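PDB 3NQP: SusD superfamily protein from Bacteroides fragilis NCTC 9343, which probably binds sugars at the outer membrane of the bacterium, as other members of the SusD family do in glycan uptake. Local coordinates for residues R452-D455 with L456-M459. Sequence-based numbering, arbitrary orientation.
Sequences RWWD and LRRM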
ATOM      1  N   ARG A 452       2.539   4.459   4.065  1.00 10.29           N
ATOM      2  CA  ARG A 452       2.875   5.601   4.899  1.00 13.09           C
ATOM      3  C   ARG A 452       1.795   6.686   4.973  1.00 10.53           C
ATOM      4  O   ARG A 452       1.535   7.243   6.061  1.00  9.89           O
ATOM      5  CB  ARG A 452       4.213   6.245   4.538  1.00  8.42           C
ATOM      6  CG  ARG A 452       4.634   7.237   5.646  1.00 10.39           C
ATOM      7  CD  ARG A 452       6.102   7.677   5.531  1.00 12.15           C
ATOM      8  NE  ARG A 452       6.676   7.793   6.858  1.00 10.99           N
ATOM      9  CZ  ARG A 452       6.812   8.898   7.574  1.00 13.05           C
ATOM     10  NH1 ARG A 452       6.538  10.102   7.079  1.00 14.64           N
ATOM     11  NH2 ARG A 452       7.324   8.791   8.788  1.00 13.06           N
ATOM     12  N   TRP A 453       1.148   6.983   3.866  1.00 11.03           N
ATOM     13  CA  TRP A 453       0.095   8.026   3.918  1.00  9.16           C
ATOM     14  C   TRP A 453      -0.979   7.558   4.877  1.00 12.24           C
ATOM     15  O   TRP A 453      -1.471   8.331   5.700  1.00 11.43           O
ATOM     16  CB  TRP A 453      -0.515   8.324   2.530  1.00 10.91           C
ATOM     17  CG  TRP A 453      -1.731   9.297   2.596  1.00  8.93           C
ATOM     18  CD1 TRP A 453      -2.966   9.044   2.178  1.00 11.75           C
ATOM     19  CD2 TRP A 453      -1.747  10.617   3.161  1.00  9.37           C
ATOM     20  NE1 TRP A 453      -3.802  10.118   2.442  1.00 12.27           N
ATOM     21  CE2 TRP A 453      -3.061  11.108   3.025  1.00 11.52           C
ATOM     22  CE3 TRP A 453      -0.776  11.439   3.735  1.00 11.46           C
ATOM     23  CZ2 TRP A 453      -3.425  12.355   3.459  1.00 11.16           C
ATOM     24  CZ3 TRP A 453      -1.146  12.683   4.171  1.00 12.95           C
ATOM     25  CH2 TRP A 453      -2.458  13.132   4.015  1.00  9.17           C
ATOM     26  N   TRP A 454      -1.350   6.273   4.767  1.00 13.01           N
ATOM     27  CA  TRP A 454      -2.403   5.735   5.646  1.00 12.04           C
ATOM     28  C   TRP A 454      -1.962   5.758   7.130  1.00 12.15           C
ATOM     29  O   TRP A 454      -2.719   6.178   8.025  1.00  9.17           O
ATOM     30  CB  TRP A 454      -2.845   4.348   5.182  1.00 11.02           C
ATOM     31  CG  TRP A 454      -3.327   4.296   3.737  1.00 10.69           C
ATOM     32  CD1 TRP A 454      -3.055   3.332   2.818  1.00 16.60           C
ATOM     33  CD2 TRP A 454      -4.235   5.204   3.106  1.00 16.56           C
ATOM     34  NE1 TRP A 454      -3.719   3.609   1.633  1.00 19.73           N
ATOM     35  CE2 TRP A 454      -4.445   4.754   1.800  1.00 18.78           C
ATOM     36  CE3 TRP A 454      -4.892   6.358   3.527  1.00 25.83           C
ATOM     37  CZ2 TRP A 454      -5.268   5.421   0.909  1.00 24.36           C
ATOM     38  CZ3 TRP A 454      -5.707   7.030   2.619  1.00 27.91           C
ATOM     39  CH2 TRP A 454      -5.876   6.554   1.341  1.00 18.25           C
ATOM     40  N   ASP A 455      -0.729   5.345   7.370  1.00 10.39           N
ATOM     41  CA  ASP A 455      -0.143   5.369   8.722  1.00 11.12           C
ATOM     42  C   ASP A 455      -0.174   6.773   9.352  1.00 11.94           C
ATOM     43  O   ASP A 455      -0.482   6.887  10.540  1.00  9.45           O
ATOM     44  CB  ASP A 455       1.289   4.829   8.686  1.00  7.48           C
ATOM     45  CG  ASP A 455       1.357   3.355   8.290  1.00 10.28           C
ATOM     46  OD1 ASP A 455       0.345   2.635   8.372  1.00 13.34           O
ATOM     47  OD2 ASP A 455       2.445   2.901   7.861  1.00 11.61           O
ATOM     48  N   LEU A 456       0.120   7.814   8.540  1.00 10.77           N
ATOM     49  CA  LEU A 456       0.095   9.199   8.999  1.00 10.09           C
ATOM     50  C   LEU A 456      -1.301   9.689   9.303  1.00 11.93           C
ATOM     51  O   LEU A 456      -1.491  10.476  10.248  1.00 12.12           O
ATOM     52  CB  LEU A 456       0.738  10.144   7.989  1.00  8.55           C
ATOM     53  CG  LEU A 456       2.250   9.932   7.794  1.00  9.68           C
ATOM     54  CD1 LEU A 456       2.672  10.698   6.493  1.00 12.60           C
ATOM     55  CD2 LEU A 456       3.065  10.429   9.022  1.00  9.21           C
ATOM     56  N   ARG A 457      -2.283   9.243   8.527  1.00 12.01           N
ATOM     57  CA  ARG A 457      -3.684   9.588   8.808  1.00 12.94           C
ATOM     58  C   ARG A 457      -4.186   8.909  10.093  1.00 13.31           C
ATOM     59  O   ARG A 457      -4.970   9.483  10.832  1.00 10.59           O
ATOM     60  CB  ARG A 457      -4.615   9.124   7.667  1.00 10.48           C
ATOM     61  CG  ARG A 457      -4.521   9.928   6.373  1.00 15.34           C
ATOM     62  CD  ARG A 457      -5.298  11.212   6.344  1.00 14.14           C
ATOM     63  NE  ARG A 457      -6.661  11.124   6.903  1.00 16.62           N
ATOM     64  CZ  ARG A 457      -7.718  10.603   6.306  1.00 13.76           C
ATOM     65  NH1 ARG A 457      -7.630  10.088   5.114  1.00 19.32           N
ATOM     66  NH2 ARG A 457      -8.878  10.593   6.924  1.00 14.84           N
ATOM     67  N   ARG A 458      -3.704   7.700  10.353  1.00  9.43           N
ATOM     68  CA  ARG A 458      -4.332   6.798  11.299  1.00  8.24           C
ATOM     69  C   ARG A 458      -3.669   6.789  12.648  1.00 10.02           C
ATOM     70  O   ARG A 458      -4.347   6.829  13.668  1.00 10.33           O
ATOM     71  CB  ARG A 458      -4.341   5.382  10.730  1.00  7.99           C
ATOM     72  CG  ARG A 458      -5.209   4.344  11.479  1.00 12.51           C
ATOM     73  CD  ARG A 458      -4.906   2.911  11.009  1.00 10.27           C
ATOM     74  NE  ARG A 458      -3.522   2.577  11.241  1.00  6.83           N
ATOM     75  CZ  ARG A 458      -2.549   2.533  10.313  1.00 12.00           C
ATOM     76  NH1 ARG A 458      -2.778   2.747   9.003  1.00 12.26           N
ATOM     77  NH2 ARG A 458      -1.318   2.299  10.708  1.00 12.81           N
HETATM   78  N   MSE A 459      -2.337   6.763  12.654  1.00  9.47           N
HETATM   79  CA  MSE A 459      -1.606   6.710  13.908  1.00  8.65           C
HETATM   80  C   MSE A 459      -1.650   8.083  14.576  1.00  8.40           C
HETATM   81  O   MSE A 459      -1.792   9.127  13.929  1.00  9.24           O
HETATM   82  CB  MSE A 459      -0.161   6.216  13.688  1.00  7.22           C
HETATM   83  CG  MSE A 459      -0.135   4.851  13.018  1.00  9.61           C
HETATM   84 SE   MSE A 459       1.605   4.104  12.843  0.75  7.40          SE
HETATM   85  CE  MSE A 459       1.724   3.255  14.559  1.00 14.35           C
TER
HETATM   86  O   HOH W   1      -6.566  10.793   2.208  1.00 10.22           O
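Asp455 OD1 is gripped by both terminal nitrogens of Arg458, one helical turn's reach along the chain, in an end-on salt bridge: NH2 lies 2.9 Å from OD1, and NH1 lies 3.2 Å from that same oxygen. The oxygen sits at the edge of the guanidinium, nearly in its plane, whereas the carboxylate stands almost perpendicular to it (85°). NH1 uses the anti lone pair of OD1, while NH2 comes from above the carboxylate plane. Arg458 runs out beside Asp455, pointing the same way, until the bend at chi3 (60°) swings the guanidinium across to OD1. Lys442 adds a second positive partner to OD1 and Glu391 an acid to Arg458 NH2, so the buried charges are shared and the aspartate is probably kept ionised.

On another side of the helix, Arg457 CG lies over one face of the Trp453 indole, toward its rim, in a CH-pi contact, and CD comes within 3.6 Å of CZ2. A long arginine suits this place: its methylenes meet the ring while NH1 donates weakly to a water that also accepts from Trp453 NE1 at 2.9 Å. Apolar Leu456 suits the buried side, its CD2 over one face of the Arg452 guanidinium, whose NE Asp443 holds.

Met459 N donates to Asp455 O at 2.8 Å, continuing the i to i+4 pattern of Leu456 N to Arg452 O through the last turn of this short helix in the SusD family region. Helix 452-458 packs against helix 431-445 through Arg452 and Asp455, with selenomethionine Met459 just beyond its end on Ile438, and against Trp213 of helix 200-216 through Trp454, Arg457 and Arg458.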